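Local coordinates for protein putative dehydrogenase (Amycolatopsis orientalis, PDB 5A9T) that reduces cyclic imines to chiral amines, probably with NADPH as hydride donor, working as an imine reductase of the HIBADH-related family, at residues G97-A102 and L166-N171; G139-F144 and P157-T162. All blocks are in the same frame, centred on the assembly; numbering follows the deposited sequence.

How the contacts relate
Both contacts lie at the edge of the N-terminal Rossmann-type domain where the long helix 166-193 leaves it, their centres 14 Å apart. Along the chain the order is 97-102, 139-144, 157-162 and 166-171, so contact 2 falls wholly between the two halves of contact 1. Contact 2 closes the last beta-alpha-beta unit of the sheet, whose strand 156-161, an outermost one within this chain, leads directly into helix 166-193; contact 1 then packs the first turns of that helix against the start of helix 99-111. Leu160 joins the two, its CD1 lying 3.6 Å from Ala167 CA. Both contacts therefore lie where the chain passes from the nucleotide-binding domain into the C-terminal helices.

Contact 1: G97-A102 and L166-N171; sequences GTPKEA and LAVLYN
Val168 reaches across to the start of helix 99-111, and one of its methyl groups, CG1, carries most of this apolar contact. Held anti to the backbone N (chi1 179°), Val168 CG1 lies over the backbone of Gly97 and Thr98, 3.6 Å from Gly97 O and 3.8 Å from Thr98 CA, and touches the Pro99 ring at CD (4.0 Å). Val168 CG2 stays farther off, its nearest approach being 4.2 Å to Thr98 O. Next to it the pyrrolidine ring of Pro99 puts CG 4.1 Å from Leu169 CB, the two side chains crossing at about a right angle. Proline suits the first turn of a helix, where its nitrogen need not donate a hydrogen bond. Pro99 CA and Val168 CA are 5.7 Å apart.

The contact joins the Rossmann-type domain to the root of helix 166-193, the long helix leading into the C-terminal domain. Gly97 follows closely after Asn95, an NADP(+)-binding residue.

Polar bonds shape the 97-102 side from within. Thr98 is the N-cap: its OG1 accepts from Glu101 N at 3.1 Å. The carboxylate of Glu101 turns back to take Gly97 N on OE1, 2.7 Å away and nearly in line with the C-O bond, although the N-H...O angle is only 135°, so the bond is bent at its hydrogen. The lack of a CB at Gly97 leaves room for Glu101 OE1. Gly97 O is also hydrogen-bonded to His247 of the second subunit, whose Thr251 packs on Thr98 and Pro99.

Contact 2: G139-F144 and P157-T162; sequences GSAEVF and PVHLGT
Phe144 and His159 form the heart of the tightly packed part of this contact, within the beta-alpha-beta unit made by strand 134-139, helix 141-152 and strand 156-161. His159 CB stands 3.5 Å from the centroid of the Phe144 ring and only 3° off its normal, a CH-pi contact. Both side chains hold CG anti to the backbone N (chi1 -176° in each) and pass alongside, pointing opposite ways; the ring planes meet obliquely at 36°. The flat Phe144 ring thus takes His159 CB over one face and has Pro157 O at its edge, with Leu117 also touching it. Histidine offers CB to the phenyl and its ring edge to Gly139: as modelled, His159 CE1 lies 2.9 Å from Gly139 O, very short for such a pair, and ND1 is buried without a partner. Buried Gly139 N donates to Gly161 O at 2.9 Å, nearly straight. A CB on Gly139 would jam against the preceding carbonyl oxygen, which calls for glycine. Ser140 then caps helix 141-152 by accepting from Val143 N.

The looser rim holds Ala141, whose small CB is 4.0 Å from His159 NE2, and exposed Thr162, where Thr162 CA lies 3.5 Å from Gly139 O in a CA-H...O contact.

Contact 1: G97-A102 and L166-N171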
loop_
_atom_site.group_PDB
_atom_site.type_symbol
_atom_site.label_atom_id
_atom_site.label_comp_id
_atom_site.label_asym_id
_atom_site.label_seq_id
_atom_site.Cartn_x
_atom_site.Cartn_y
_atom_site.Cartn_z
ATOM N N GLY A 97 -16.831 -16.136 10.859
ATOM C CA GLY A 97 -15.325 -16.400 10.796
ATOM C C GLY A 97 -14.819 -16.508 9.372
ATOM O O GLY A 97 -13.669 -15.952 9.026
ATOM N N THR A 98 -15.575 -17.197 8.524
ATOM C CA THR A 98 -15.213 -17.503 7.166
ATOM C C THR A 98 -16.291 -17.413 6.142
ATOM O O THR A 98 -17.488 -17.416 6.514
ATOM C CB THR A 98 -14.700 -18.970 7.036
ATOM O OG1 THR A 98 -15.798 -19.860 7.294
ATOM C CG2 THR A 98 -13.568 -19.280 8.038
ATOM N N PRO A 99 -16.031 -17.410 4.854
ATOM C CA PRO A 99 -17.092 -17.388 3.895
ATOM C C PRO A 99 -18.011 -18.600 3.977
ATOM O O PRO A 99 -19.249 -18.466 3.908
ATOM C CB PRO A 99 -16.399 -17.312 2.515
ATOM C CG PRO A 99 -15.128 -16.643 2.849
ATOM C CD PRO A 99 -14.707 -17.124 4.168
ATOM N N LYS A 100 -17.478 -19.765 4.219
ATOM C CA LYS A 100 -18.314 -20.973 4.286
ATOM C C LYS A 100 -19.256 -20.837 5.480
ATOM O O LYS A 100 -20.452 -21.258 5.310
ATOM C CB LYS A 100 -17.370 -22.225 4.414
ATOM C CG LYS A 100 -17.892 -23.471 5.133
ATOM N N GLU A 101 -18.821 -20.278 6.613
ATOM C CA GLU A 101 -19.631 -20.122 7.829
ATOM C C GLU A 101 -20.742 -19.116 7.570
ATOM O O GLU A 101 -21.930 -19.358 7.859
ATOM C CB GLU A 101 -18.808 -19.621 8.985
ATOM C CG GLU A 101 -17.860 -20.615 9.646
ATOM C CD GLU A 101 -17.215 -20.010 10.883
ATOM O OE1 GLU A 101 -17.375 -18.802 11.199
ATOM O OE2 GLU A 101 -16.520 -20.704 11.572
ATOM N N ALA A 102 -20.446 -18.057 6.892
ATOM C CA ALA A 102 -21.540 -17.145 6.397
ATOM C C ALA A 102 -22.576 -17.835 5.579
ATOM O O ALA A 102 -23.777 -17.579 5.810
ATOM C CB ALA A 102 -20.961 -15.935 5.613
ATOM N N LEU A 166 -19.343 -12.964 0.716
ATOM C CA LEU A 166 -18.559 -11.891 0.025
ATOM C C LEU A 166 -17.981 -10.883 1.027
ATOM O O LEU A 166 -16.803 -10.479 0.927
ATOM C CB LEU A 166 -19.260 -11.131 -1.049
ATOM C CG LEU A 166 -19.651 -11.890 -2.281
ATOM C CD1 LEU A 166 -20.642 -11.056 -3.019
ATOM C CD2 LEU A 166 -18.394 -12.111 -3.179
ATOM N N ALA A 167 -18.744 -10.496 2.078
ATOM C CA ALA A 167 -18.143 -9.543 3.015
ATOM C C ALA A 167 -17.021 -10.077 3.762
ATOM O O ALA A 167 -15.969 -9.333 3.856
ATOM C CB ALA A 167 -19.263 -9.051 4.002
ATOM N N VAL A 168 -17.036 -11.294 4.281
ATOM C CA VAL A 168 -15.892 -11.898 5.026
ATOM C C VAL A 168 -14.756 -12.042 4.025
ATOM O O VAL A 168 -13.602 -11.841 4.402
ATOM C CB VAL A 168 -16.137 -13.306 5.670
ATOM C CG1 VAL A 168 -14.867 -13.828 6.393
ATOM C CG2 VAL A 168 -17.215 -13.232 6.712
ATOM N N LEU A 169 -15.060 -12.422 2.792
ATOM C CA LEU A 169 -13.968 -12.647 1.827
ATOM C C LEU A 169 -13.300 -11.272 1.553
ATOM O O LEU A 169 -12.043 -11.225 1.480
ATOM C CB LEU A 169 -14.495 -13.251 0.584
ATOM C CG LEU A 169 -13.511 -13.567 -0.530
ATOM C CD1 LEU A 169 -12.441 -14.510 -0.043
ATOM C CD2 LEU A 169 -14.233 -14.123 -1.731
ATOM N N TYR A 170 -14.072 -10.208 1.322
ATOM C CA TYR A 170 -13.461 -8.900 1.123
ATOM C C TYR A 170 -12.651 -8.478 2.272
ATOM O O TYR A 170 -11.536 -7.903 2.168
ATOM C CB TYR A 170 -14.545 -7.838 0.834
ATOM C CG TYR A 170 -14.798 -7.475 -0.619
ATOM C CD1 TYR A 170 -15.466 -8.304 -1.474
ATOM C CD2 TYR A 170 -14.311 -6.277 -1.063
ATOM C CE1 TYR A 170 -15.691 -7.809 -2.855
ATOM C CE2 TYR A 170 -14.502 -5.846 -2.346
ATOM C CZ TYR A 170 -15.200 -6.601 -3.159
ATOM O OH TYR A 170 -15.223 -5.957 -4.489
ATOM N N ASN A 171 -13.155 -8.656 3.511
ATOM C CA ASN A 171 -12.419 -8.306 4.713
ATOM C C ASN A 171 -11.058 -9.042 4.735
ATOM O O ASN A 171 -10.041 -8.421 4.964
ATOM C CB ASN A 171 -13.204 -8.617 5.965
ATOM C CG ASN A 171 -12.574 -8.031 7.195
ATOM O OD1 ASN A 171 -11.917 -7.028 7.222
ATOM N ND2 ASN A 171 -12.748 -8.709 8.238
#

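Contact 2: G139-F144 and P157-T162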
loop_
_atom_site.group_PDB
_atom_site.type_symbol
_atom_site.label_atom_id
_atom_site.label_comp_id
_atom_site.label_asym_id
_atom_site.label_seq_id
_atom_site.Cartn_x
_atom_site.Cartn_y
_atom_site.Cartn_z
ATOM N N GLY A 139 -25.452 -10.625 1.156
ATOM C CA GLY A 139 -26.683 -11.421 1.444
ATOM C C GLY A 139 -27.830 -10.705 0.833
ATOM O O GLY A 139 -27.760 -9.944 -0.073
ATOM N N SER A 140 -28.967 -10.901 1.509
ATOM C CA SER A 140 -30.196 -10.347 0.936
ATOM C C SER A 140 -30.232 -8.849 0.590
ATOM O O SER A 140 -30.039 -8.021 1.433
ATOM C CB SER A 140 -31.293 -10.674 1.912
ATOM O OG SER A 140 -32.502 -10.003 1.535
ATOM N N ALA A 141 -30.470 -8.563 -0.674
ATOM C CA ALA A 141 -30.650 -7.233 -1.129
ATOM C C ALA A 141 -31.893 -6.547 -0.499
ATOM O O ALA A 141 -31.890 -5.368 -0.227
ATOM C CB ALA A 141 -30.716 -7.119 -2.625
ATOM N N GLU A 142 -32.919 -7.351 -0.282
ATOM C CA GLU A 142 -34.158 -6.825 0.347
ATOM C C GLU A 142 -33.954 -6.419 1.757
ATOM O O GLU A 142 -34.407 -5.363 2.197
ATOM C CB GLU A 142 -35.277 -7.905 0.286
ATOM C CG GLU A 142 -35.778 -8.266 -1.107
ATOM C CD GLU A 142 -34.730 -8.932 -2.001
ATOM O OE1 GLU A 142 -33.936 -9.837 -1.555
ATOM O OE2 GLU A 142 -34.654 -8.415 -3.111
ATOM N N VAL A 143 -33.207 -7.245 2.499
ATOM C CA VAL A 143 -32.873 -6.914 3.863
ATOM C C VAL A 143 -32.028 -5.645 3.957
ATOM O O VAL A 143 -32.205 -4.783 4.744
ATOM C CB VAL A 143 -32.175 -8.048 4.741
ATOM C CG1 VAL A 143 -31.610 -7.583 6.041
ATOM C CG2 VAL A 143 -33.106 -9.279 4.893
ATOM N N PHE A 144 -31.010 -5.608 3.085
ATOM C CA PHE A 144 -30.225 -4.448 3.015
ATOM C C PHE A 144 -31.062 -3.160 2.745
ATOM O O PHE A 144 -30.873 -2.178 3.421
ATOM C CB PHE A 144 -29.050 -4.580 1.946
ATOM C CG PHE A 144 -28.112 -3.428 1.889
ATOM C CD1 PHE A 144 -27.065 -3.359 2.750
ATOM C CD2 PHE A 144 -28.273 -2.442 0.954
ATOM C CE1 PHE A 144 -26.158 -2.330 2.717
ATOM C CE2 PHE A 144 -27.454 -1.342 0.963
ATOM C CZ PHE A 144 -26.378 -1.287 1.833
ATOM N N PRO A 157 -22.782 1.948 4.902
ATOM C CA PRO A 157 -23.065 0.578 4.582
ATOM C C PRO A 157 -22.866 0.333 3.078
ATOM O O PRO A 157 -23.387 1.076 2.249
ATOM C CB PRO A 157 -24.525 0.444 4.957
ATOM C CG PRO A 157 -25.096 1.786 4.753
ATOM C CD PRO A 157 -24.017 2.759 5.038
ATOM N N VAL A 158 -22.130 -0.688 2.693
ATOM C CA VAL A 158 -21.840 -1.083 1.331
ATOM C C VAL A 158 -22.316 -2.492 1.087
ATOM O O VAL A 158 -21.927 -3.404 1.748
ATOM C CB VAL A 158 -20.314 -1.024 1.032
ATOM C CG1 VAL A 158 -20.090 -1.475 -0.392
ATOM C CG2 VAL A 158 -19.807 0.379 1.199
ATOM N N HIS A 159 -23.243 -2.720 0.148
ATOM C CA HIS A 159 -23.705 -3.997 -0.212
ATOM C C HIS A 159 -22.901 -4.514 -1.371
ATOM O O HIS A 159 -23.017 -3.972 -2.497
ATOM C CB HIS A 159 -25.219 -3.914 -0.555
ATOM C CG HIS A 159 -25.830 -5.230 -0.852
ATOM N ND1 HIS A 159 -26.136 -6.204 0.050
ATOM C CD2 HIS A 159 -26.282 -5.700 -2.047
ATOM C CE1 HIS A 159 -26.680 -7.260 -0.563
ATOM N NE2 HIS A 159 -26.752 -6.975 -1.842
ATOM N N LEU A 160 -22.260 -5.605 -1.119
ATOM C CA LEU A 160 -21.297 -6.163 -2.107
ATOM C C LEU A 160 -21.978 -7.031 -3.083
ATOM O O LEU A 160 -21.498 -7.191 -4.197
ATOM C CB LEU A 160 -20.233 -6.955 -1.438
ATOM C CG LEU A 160 -19.365 -6.158 -0.450
ATOM C CD1 LEU A 160 -18.543 -7.117 0.339
ATOM C CD2 LEU A 160 -18.524 -5.113 -1.153
ATOM N N GLY A 161 -23.062 -7.681 -2.709
ATOM C CA GLY A 161 -23.708 -8.747 -3.500
ATOM C C GLY A 161 -24.525 -9.690 -2.657
ATOM O O GLY A 161 -24.535 -9.613 -1.430
ATOM N N THR A 162 -25.241 -10.627 -3.333
ATOM C CA THR A 162 -26.065 -11.605 -2.655
ATOM C C THR A 162 -25.478 -12.790 -2.013
ATOM O O THR A 162 -25.998 -13.426 -1.121
ATOM C CB THR A 162 -27.287 -11.957 -3.571
ATOM O OG1 THR A 162 -26.714 -12.523 -4.747
ATOM C CG2 THR A 162 -28.030 -10.730 -3.989
#